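Local coordinates for malonyl CoA-acyl carrier protein transacylase (Bartonella henselae, PDB 3QAT) that probably catalyses transfer of the malonyl group from malonyl-CoA to acyl carrier protein, supplying malonyl units for fatty acid biosynthesis, at residues 12-17 against 58-63; 100-105 against 251-256; 125-130 against 209-214; 16-21 against 281-286. All coordinates share one frame; numbering follows the deposited sequence.

Contact 1: residues 12-17 against 58-63; sequences PGQGSQ and VLTLTA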
# COMPACT_ATOMS: atom_id res chain seq x y z
N PRO A 12 -0.17 -1.57 -4.96
CA PRO A 12 -0.48 -0.20 -4.57
C PRO A 12 -1.34 -0.09 -3.32
O PRO A 12 -2.02 -1.06 -2.91
CB PRO A 12 -1.19 0.39 -5.79
CG PRO A 12 -1.72 -0.76 -6.54
CD PRO A 12 -0.81 -1.95 -6.23
N GLY A 13 -1.30 1.11 -2.74
CA GLY A 13 -2.07 1.40 -1.53
C GLY A 13 -3.02 2.56 -1.69
O GLY A 13 -3.33 2.97 -2.82
N GLN A 14 -3.47 3.08 -0.56
CA GLN A 14 -4.49 4.13 -0.52
C GLN A 14 -4.10 5.29 -1.44
O GLN A 14 -2.93 5.78 -1.37
CB GLN A 14 -4.61 4.60 0.92
CG GLN A 14 -5.65 5.71 1.14
CD GLN A 14 -7.08 5.20 1.28
OE1 GLN A 14 -7.35 4.20 1.95
NE2 GLN A 14 -8.03 5.92 0.67
N GLY A 15 -5.04 5.72 -2.28
CA GLY A 15 -4.78 6.77 -3.24
C GLY A 15 -4.75 6.23 -4.66
O GLY A 15 -4.74 6.99 -5.64
N SER A 16 -4.72 4.90 -4.78
CA SER A 16 -4.73 4.28 -6.11
C SER A 16 -6.12 3.86 -6.56
O SER A 16 -6.30 3.45 -7.71
CB SER A 16 -3.76 3.06 -6.17
OG SER A 16 -2.42 3.52 -6.10
N GLN A 17 -7.10 4.00 -5.68
CA GLN A 17 -8.47 3.59 -6.01
C GLN A 17 -9.11 4.57 -6.99
O GLN A 17 -8.85 5.79 -6.97
CB GLN A 17 -9.33 3.44 -4.73
CG GLN A 17 -9.79 4.76 -4.04
CD GLN A 17 -8.68 5.49 -3.30
OE1 GLN A 17 -7.60 4.96 -3.07
NE2 GLN A 17 -8.97 6.75 -2.92
N VAL A 58 -17.20 7.71 -1.15
CA VAL A 58 -17.51 6.45 -0.43
C VAL A 58 -16.45 5.39 -0.68
O VAL A 58 -15.97 4.73 0.27
CB VAL A 58 -18.90 5.93 -0.77
CG1 VAL A 58 -19.17 4.54 -0.11
CG2 VAL A 58 -19.95 6.94 -0.35
N LEU A 59 -16.03 5.22 -1.94
CA LEU A 59 -14.93 4.29 -2.24
C LEU A 59 -13.63 4.68 -1.55
O LEU A 59 -12.85 3.81 -1.16
CB LEU A 59 -14.70 4.24 -3.76
CG LEU A 59 -13.58 3.33 -4.27
CD1 LEU A 59 -13.76 1.87 -3.81
CD2 LEU A 59 -13.47 3.40 -5.79
N THR A 60 -13.41 5.98 -1.38
CA THR A 60 -12.15 6.47 -0.81
C THR A 60 -12.09 6.25 0.71
O THR A 60 -10.99 6.15 1.25
CB THR A 60 -11.97 7.95 -1.23
OG1 THR A 60 -11.66 7.95 -2.63
CG2 THR A 60 -10.84 8.65 -0.49
N LEU A 61 -13.25 6.16 1.38
CA LEU A 61 -13.22 5.84 2.83
C LEU A 61 -12.31 4.63 3.00
O LEU A 61 -12.43 3.62 2.28
CB LEU A 61 -14.61 5.49 3.31
CG LEU A 61 -15.60 6.65 3.33
CD1 LEU A 61 -16.94 6.07 3.72
CD2 LEU A 61 -15.13 7.71 4.32
N THR A 62 -11.38 4.74 3.95
CA THR A 62 -10.34 3.70 4.05
C THR A 62 -10.90 2.28 4.34
O THR A 62 -10.35 1.29 3.84
CB THR A 62 -9.23 4.14 5.02
OG1 THR A 62 -8.06 3.30 4.83
CG2 THR A 62 -9.74 4.12 6.44
N ALA A 63 -12.04 2.19 5.04
CA ALA A 63 -12.68 0.89 5.26
C ALA A 63 -13.17 0.23 3.98
O ALA A 63 -13.34 -0.99 3.92
CB ALA A 63 -13.82 1.00 6.27
O HOH W 1 -10.33 7.83 -5.79
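Q17 lies across L59 and T60, its CG 4.1 Å from L59 CG, the two side chains running alongside, head to tail. The chain then bends at its second torsion and carries NE2 to T60 OG1, 3.0 Å away; that hydroxyl is also bonded to A56 O in its own helix. On the other end of the amide, Q17 OE1 takes the N-H of G15 at 2.8 Å, in the carbonyl plane and on a lone pair. With both ends engaged, the flip of the amide is fixed. Residues G13 to Q17 form the GQGSQ motif of the malonyltransferase family, with a type II turn from G13 to S16; in relatives the backbone of its first glutamine contributes to the oxyanion hole. Here that glutamine is Q14; CG anti to the backbone N (chi1 180°) carries its amide out to the break between helices 56-60 and 62-82: NE2 gives a hydrogen bond to T60 O at 3.0 Å, on a lone pair, while OE1 receives one from T62 OG1 at 3.1 Å, the donor standing 38° out of the carbonyl plane. T62 OG1 has a second partner in Q66 NE2, one helical turn on.

Contact 2: residues 100-105 against 251-256; sequences GEYSAL and SLLVQQ
Y102 OH is bonded to a water 2.7 Å away, at the edge of the ring and in its plane; the same water lies 2.7 Å from L253 O, a possible bridge, though it has more acceptors near it than protons to give. The rest of the join is built round L253. The two short helical segments run nearly antiparallel, at 161°, with their axes 11.8 Å apart, and the tips of L253 and of Y102, L105 and E101 meet between them. L253 CD2 lies over one face of the Y102 ring, while CD1 comes 3.9 Å from Y102 CE1 and meets L105 CD1 tip to tip, also at 3.9 Å. E101 lies alongside L253, pointing the other way, and with Q256 CG anti to its backbone N (chi1 -162°) that carbon comes 3.3 Å from E101 OE1. A second water donates to E101 OE1 at 2.9 Å, and OE2 is held by the backbone N-H of N237. Q256 points its amide at the active-site region: OE1 meets R123, NE2 meets N237 and weakly S98, probably the nucleophile of the GxSxG elbow. Its backbone O accepts from H207 ND1, as in related malonyltransferases. Y102 packs on M218 of helix 212-224 and on T116 and L120 of helix 113-129, L253 rests on L222, and E101 and L105 lie on L234 of strand 234-235.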
# COMPACT_ATOMS: atom_id res chain seq x y z
N GLY A 100 -1.10 -2.41 0.69
CA GLY A 100 -0.53 -3.28 -0.34
C GLY A 100 0.33 -4.43 0.22
O GLY A 100 0.55 -5.40 -0.48
N GLU A 101 0.82 -4.31 1.46
CA GLU A 101 1.55 -5.44 2.07
C GLU A 101 0.62 -6.66 2.21
O GLU A 101 1.06 -7.81 2.05
CB GLU A 101 2.11 -5.07 3.44
CG GLU A 101 3.04 -3.88 3.44
CD GLU A 101 4.09 -3.96 4.55
OE1 GLU A 101 3.78 -3.73 5.76
OE2 GLU A 101 5.23 -4.25 4.19
N TYR A 102 -0.66 -6.41 2.50
CA TYR A 102 -1.64 -7.47 2.61
C TYR A 102 -1.95 -8.09 1.27
O TYR A 102 -2.03 -9.31 1.15
CB TYR A 102 -2.94 -7.00 3.31
CG TYR A 102 -2.69 -6.54 4.74
CD1 TYR A 102 -2.98 -7.39 5.83
CD2 TYR A 102 -2.13 -5.29 4.99
CE1 TYR A 102 -2.71 -7.00 7.14
CE2 TYR A 102 -1.87 -4.88 6.33
CZ TYR A 102 -2.15 -5.75 7.38
OH TYR A 102 -1.90 -5.37 8.68
N SER A 103 -2.09 -7.25 0.24
CA SER A 103 -2.25 -7.78 -1.11
C SER A 103 -1.07 -8.66 -1.52
O SER A 103 -1.26 -9.73 -2.08
CB SER A 103 -2.37 -6.64 -2.12
OG SER A 103 -3.37 -5.72 -1.67
N ALA A 104 0.12 -8.19 -1.20
CA ALA A 104 1.37 -8.92 -1.50
C ALA A 104 1.39 -10.28 -0.78
O ALA A 104 1.73 -11.31 -1.38
CB ALA A 104 2.54 -8.06 -1.08
N LEU A 105 1.02 -10.28 0.49
CA LEU A 105 1.00 -11.51 1.26
C LEU A 105 -0.08 -12.48 0.76
O LEU A 105 0.15 -13.67 0.74
CB LEU A 105 0.87 -11.22 2.77
CG LEU A 105 2.11 -10.58 3.42
CD1 LEU A 105 1.82 -10.04 4.81
CD2 LEU A 105 3.30 -11.61 3.48
N SER A 251 4.33 -9.32 13.36
CA SER A 251 4.84 -8.26 14.21
C SER A 251 5.11 -6.99 13.38
O SER A 251 4.78 -5.88 13.80
CB SER A 251 6.09 -8.73 14.94
OG SER A 251 6.67 -7.68 15.69
N LEU A 252 5.70 -7.18 12.21
CA LEU A 252 6.02 -6.06 11.32
C LEU A 252 4.79 -5.38 10.74
O LEU A 252 4.82 -4.17 10.54
CB LEU A 252 6.95 -6.51 10.20
CG LEU A 252 8.34 -7.00 10.63
CD1 LEU A 252 8.96 -7.71 9.44
CD2 LEU A 252 9.24 -5.84 11.10
N LEU A 253 3.73 -6.15 10.48
CA LEU A 253 2.43 -5.54 10.06
C LEU A 253 1.84 -4.65 11.17
O LEU A 253 1.29 -3.57 10.89
CB LEU A 253 1.43 -6.60 9.64
CG LEU A 253 1.76 -7.40 8.37
CD1 LEU A 253 0.73 -8.50 8.21
CD2 LEU A 253 1.73 -6.49 7.14
N VAL A 254 1.96 -5.09 12.43
CA VAL A 254 1.50 -4.29 13.56
C VAL A 254 2.34 -3.00 13.69
O VAL A 254 1.80 -1.88 13.85
CB VAL A 254 1.51 -5.12 14.87
CG1 VAL A 254 1.18 -4.23 16.07
CG2 VAL A 254 0.49 -6.27 14.79
N GLN A 255 3.67 -3.15 13.64
CA GLN A 255 4.58 -2.01 13.72
C GLN A 255 4.34 -1.01 12.58
O GLN A 255 4.47 0.21 12.77
CB GLN A 255 6.03 -2.49 13.65
CG GLN A 255 6.47 -3.31 14.86
CD GLN A 255 7.83 -3.95 14.62
OE1 GLN A 255 8.76 -3.31 14.12
NE2 GLN A 255 7.95 -5.23 14.97
N GLN A 256 4.00 -1.55 11.41
CA GLN A 256 3.76 -0.73 10.22
C GLN A 256 2.67 0.33 10.43
O GLN A 256 2.76 1.46 9.92
CB GLN A 256 3.41 -1.68 9.06
CG GLN A 256 3.54 -1.08 7.67
CD GLN A 256 2.33 -0.29 7.26
OE1 GLN A 256 1.31 -0.26 7.96
NE2 GLN A 256 2.45 0.39 6.12
O HOH W 2 6.08 -3.73 7.51
O HOH W 3 -0.30 -3.16 8.69

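Contact 3: residues 125-130 against 209-214; sequences NAMQAA and ALMQPA
A214 pushes its methyl into the backbone of the facing helix: CB lies 3.7 Å from A126 C and equally near A126 O, with A126 CB at 3.8 Å. The small side chains let the two backbones come close, the CA atoms of A126 and A214 being 4.7 Å apart. M127 forms a second wall of the hollow holding the A214 methyl, its CG 3.8 Å from A214 CB. The second bump is the sulphur of M211. Its chain is bent at both chi2 and chi3, curling SD into the groove between M127 and A130, 3.9 Å from M127 CG and 3.8 Å from A130 CB. M127, by contrast, is extended beyond CG and crosses M211 at about a right angle, running on toward Q66. At the outer end P213 brings its CG to 3.9 Å from A130 O. Van der Waals contact links the two segments, with no polar bond between them, and V257 of helix 246-258 touches both methionines. The seam joins the end of helix 113-129 to the start of helix 212-224. Strands 136-142, 162-169, 172-176 and 196-200 all fall in the chain between them, consistent with this being the junction where the small ferredoxin-like subdomain of a malonyltransferase is inserted into the larger alpha/beta core.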
# COMPACT_ATOMS: atom_id res chain seq x y z
N ASN A 125 -11.43 0.01 9.31
CA ASN A 125 -12.34 0.43 10.39
C ASN A 125 -11.55 0.99 11.58
O ASN A 125 -11.92 2.05 12.16
CB ASN A 125 -13.22 -0.73 10.86
CG ASN A 125 -14.42 -1.00 9.95
OD1 ASN A 125 -14.83 -0.16 9.16
ND2 ASN A 125 -15.00 -2.18 10.10
N ALA A 126 -10.48 0.29 11.97
CA ALA A 126 -9.71 0.66 13.17
C ALA A 126 -8.96 1.96 12.95
O ALA A 126 -8.88 2.80 13.84
CB ALA A 126 -8.77 -0.44 13.59
N MET A 127 -8.44 2.12 11.73
CA MET A 127 -7.75 3.38 11.38
C MET A 127 -8.69 4.59 11.33
O MET A 127 -8.34 5.66 11.87
CB MET A 127 -7.02 3.21 10.06
CG MET A 127 -5.81 2.32 10.23
SD MET A 127 -4.99 2.07 8.66
CE MET A 127 -3.59 1.24 9.24
N GLN A 128 -9.87 4.43 10.74
CA GLN A 128 -10.86 5.52 10.65
C GLN A 128 -11.23 5.98 12.07
O GLN A 128 -11.46 7.18 12.29
CB GLN A 128 -12.11 5.07 9.87
CG GLN A 128 -13.18 6.18 9.58
CD GLN A 128 -12.83 7.12 8.41
OE1 GLN A 128 -12.93 8.35 8.53
NE2 GLN A 128 -12.43 6.55 7.27
N ALA A 129 -11.25 5.04 13.02
CA ALA A 129 -11.73 5.28 14.40
C ALA A 129 -10.66 5.64 15.43
O ALA A 129 -10.99 5.98 16.57
CB ALA A 129 -12.55 4.06 14.89
N ALA A 130 -9.39 5.55 15.05
CA ALA A 130 -8.28 5.67 16.00
C ALA A 130 -8.26 7.00 16.77
O ALA A 130 -8.04 7.01 17.98
CB ALA A 130 -6.94 5.46 15.30
N ALA A 209 2.20 7.83 15.62
CA ALA A 209 1.95 7.17 16.91
C ALA A 209 0.47 7.25 17.31
O ALA A 209 -0.00 6.44 18.13
CB ALA A 209 2.84 7.76 18.00
N LEU A 210 -0.26 8.20 16.75
CA LEU A 210 -1.69 8.35 17.00
C LEU A 210 -2.53 7.14 16.55
O LEU A 210 -3.67 6.97 16.99
CB LEU A 210 -2.24 9.63 16.37
CG LEU A 210 -1.72 10.97 16.89
CD1 LEU A 210 -2.29 12.08 16.04
CD2 LEU A 210 -2.13 11.19 18.33
N MET A 211 -1.94 6.32 15.67
CA MET A 211 -2.60 5.12 15.17
C MET A 211 -2.50 3.95 16.12
O MET A 211 -2.96 2.86 15.78
CB MET A 211 -1.97 4.67 13.83
CG MET A 211 -2.62 5.19 12.56
SD MET A 211 -4.42 5.29 12.43
CE MET A 211 -4.29 7.01 12.78
N GLN A 212 -1.93 4.15 17.31
CA GLN A 212 -1.77 3.02 18.25
C GLN A 212 -3.02 2.14 18.48
O GLN A 212 -2.87 0.93 18.51
CB GLN A 212 -1.15 3.46 19.58
CG GLN A 212 -0.71 2.29 20.44
CD GLN A 212 0.48 1.54 19.84
OE1 GLN A 212 1.42 2.16 19.33
NE2 GLN A 212 0.43 0.21 19.91
N PRO A 213 -4.23 2.74 18.65
CA PRO A 213 -5.42 1.86 18.81
C PRO A 213 -5.65 0.93 17.60
O PRO A 213 -6.12 -0.21 17.76
CB PRO A 213 -6.58 2.86 18.96
CG PRO A 213 -5.93 4.11 19.52
CD PRO A 213 -4.60 4.16 18.79
N ALA A 214 -5.31 1.39 16.41
CA ALA A 214 -5.46 0.56 15.22
C ALA A 214 -4.38 -0.54 15.17
O ALA A 214 -4.65 -1.65 14.69
CB ALA A 214 -5.43 1.41 13.95

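Contact 4: residues 16-21 against 281-286; sequences SQLIGM and IGSGKV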
# COMPACT_ATOMS: atom_id res chain seq x y z
N SER A 16 -4.72 4.90 -4.78
CA SER A 16 -4.73 4.28 -6.11
C SER A 16 -6.12 3.86 -6.56
O SER A 16 -6.30 3.45 -7.71
CB SER A 16 -3.76 3.06 -6.17
OG SER A 16 -2.42 3.52 -6.10
N GLN A 17 -7.10 4.00 -5.68
CA GLN A 17 -8.47 3.59 -6.01
C GLN A 17 -9.11 4.57 -6.99
O GLN A 17 -8.85 5.79 -6.97
CB GLN A 17 -9.33 3.44 -4.73
CG GLN A 17 -9.79 4.76 -4.04
CD GLN A 17 -8.68 5.49 -3.30
OE1 GLN A 17 -7.60 4.96 -3.07
NE2 GLN A 17 -8.97 6.75 -2.92
N LEU A 18 -9.94 4.00 -7.86
CA LEU A 18 -10.63 4.76 -8.92
C LEU A 18 -11.97 4.08 -9.14
O LEU A 18 -12.02 2.86 -9.21
CB LEU A 18 -9.86 4.60 -10.26
CG LEU A 18 -8.44 5.17 -10.34
CD1 LEU A 18 -7.64 4.50 -11.42
CD2 LEU A 18 -8.54 6.67 -10.57
N ILE A 19 -13.04 4.86 -9.31
CA ILE A 19 -14.35 4.28 -9.67
C ILE A 19 -14.21 3.47 -10.94
O ILE A 19 -13.59 3.94 -11.92
CB ILE A 19 -15.42 5.36 -9.94
CG1 ILE A 19 -15.83 6.05 -8.64
CG2 ILE A 19 -16.65 4.76 -10.68
CD1 ILE A 19 -16.65 7.36 -8.92
N GLY A 20 -14.79 2.27 -10.93
CA GLY A 20 -14.76 1.36 -12.09
C GLY A 20 -13.54 0.47 -12.16
O GLY A 20 -13.46 -0.40 -13.05
N MET A 21 -12.58 0.64 -11.25
CA MET A 21 -11.42 -0.23 -11.26
C MET A 21 -11.85 -1.71 -11.17
O MET A 21 -12.78 -2.07 -10.43
CB MET A 21 -10.46 0.14 -10.12
CG MET A 21 -11.03 -0.06 -8.72
SD MET A 21 -9.77 0.47 -7.52
CE MET A 21 -10.60 0.02 -5.98
N ILE A 281 0.96 -4.21 -9.61
CA ILE A 281 -0.14 -5.14 -9.83
C ILE A 281 -1.43 -4.55 -9.30
O ILE A 281 -1.56 -4.36 -8.10
CB ILE A 281 0.14 -6.48 -9.07
CG1 ILE A 281 1.48 -7.12 -9.47
CG2 ILE A 281 -1.02 -7.47 -9.31
CD1 ILE A 281 1.61 -7.45 -10.97
N GLY A 282 -2.39 -4.27 -10.17
CA GLY A 282 -3.70 -3.75 -9.74
C GLY A 282 -4.08 -2.41 -10.33
O GLY A 282 -3.86 -2.15 -11.50
N SER A 283 -4.67 -1.54 -9.50
CA SER A 283 -5.24 -0.27 -9.97
C SER A 283 -4.20 0.86 -10.03
O SER A 283 -3.50 1.11 -9.06
CB SER A 283 -6.35 0.17 -9.01
OG SER A 283 -6.99 1.35 -9.51
N GLY A 284 -4.13 1.55 -11.17
CA GLY A 284 -3.38 2.81 -11.27
C GLY A 284 -1.90 2.70 -11.61
O GLY A 284 -1.36 1.59 -11.83
N LYS A 285 -1.25 3.86 -11.65
CA LYS A 285 0.16 3.90 -12.03
C LYS A 285 0.98 4.66 -11.00
O LYS A 285 2.07 5.16 -11.32
CB LYS A 285 0.35 4.45 -13.46
CG LYS A 285 -0.30 5.74 -13.72
CD LYS A 285 -0.06 6.21 -15.17
CE LYS A 285 -0.82 5.39 -16.18
NZ LYS A 285 -0.49 5.91 -17.56
N VAL A 286 0.47 4.72 -9.77
CA VAL A 286 1.13 5.50 -8.71
C VAL A 286 2.53 4.95 -8.35
O VAL A 286 3.51 5.72 -8.35
CB VAL A 286 0.26 5.60 -7.44
CG1 VAL A 286 1.02 6.36 -6.33
CG2 VAL A 286 -1.05 6.31 -7.79
O HOH W 4 -1.47 2.76 -8.54
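S283 turns its OG anti to its backbone N (chi1 -176°), toward the 16-21 loop, and S16 keeps its own OG beside its backbone N (chi1 -69°), facing V286; these two rotations put the hydroxyls to work on different sides of the join. Both segments are loops that follow neighbouring parallel strands, 6-11 and 275-281, so they meet beyond the C-terminal ends of the central strands of the alpha/beta core, the end at which active-site loops gather in this kind of fold. The direct link is the hydrogen bond from S283 OG to S16 O at 2.9 Å, with the donor tilted 27° from the carbonyl plane. That hydroxyl also touches two apolar side chains: M21 SD comes within 3.5 Å of S283 OG, and L18 CD1 within 3.7 Å of the same atom. A type II turn from L18 to M21, with G20 at its positive-phi corner, folds the loop back on itself and brings M21 near. The sulphur is also held weakly by the backbone N-H of L18. M21 rests in turn on A68 and V72 of helix 62-82. On the other side of the join, V286 starts helix 286-294 and brings its CG2 to 3.5 Å from S16 OG. One water completes this corner: it accepts from S16 OG at 2.7 Å, donates to S283 O at 2.7 Å, and takes the V286 N-H at 3.0 Å.

Overall arrangement
From the N terminus, the loop after strand 6-11 starts two closures. Contact 1 shuts the shorter, turning back to the break between helices 56-60 and 62-82; contact 4, which shares S16 and Q17 with it, reaches to the loop after strand 275-281, late in the chain, and joins the loops beyond two parallel strands. Within the span of contact 4, contact 2 pairs helix 100-107 with helix 246-258, and contact 3 is nested inside contact 2, bringing helices 113-129 and 212-224 together. Contacts 1 and 2 follow in series. Contact 1 touches contact 3 where A63 meets N125, while contacts 3 and 4 lie farthest apart, their centres about 25 Å from each other.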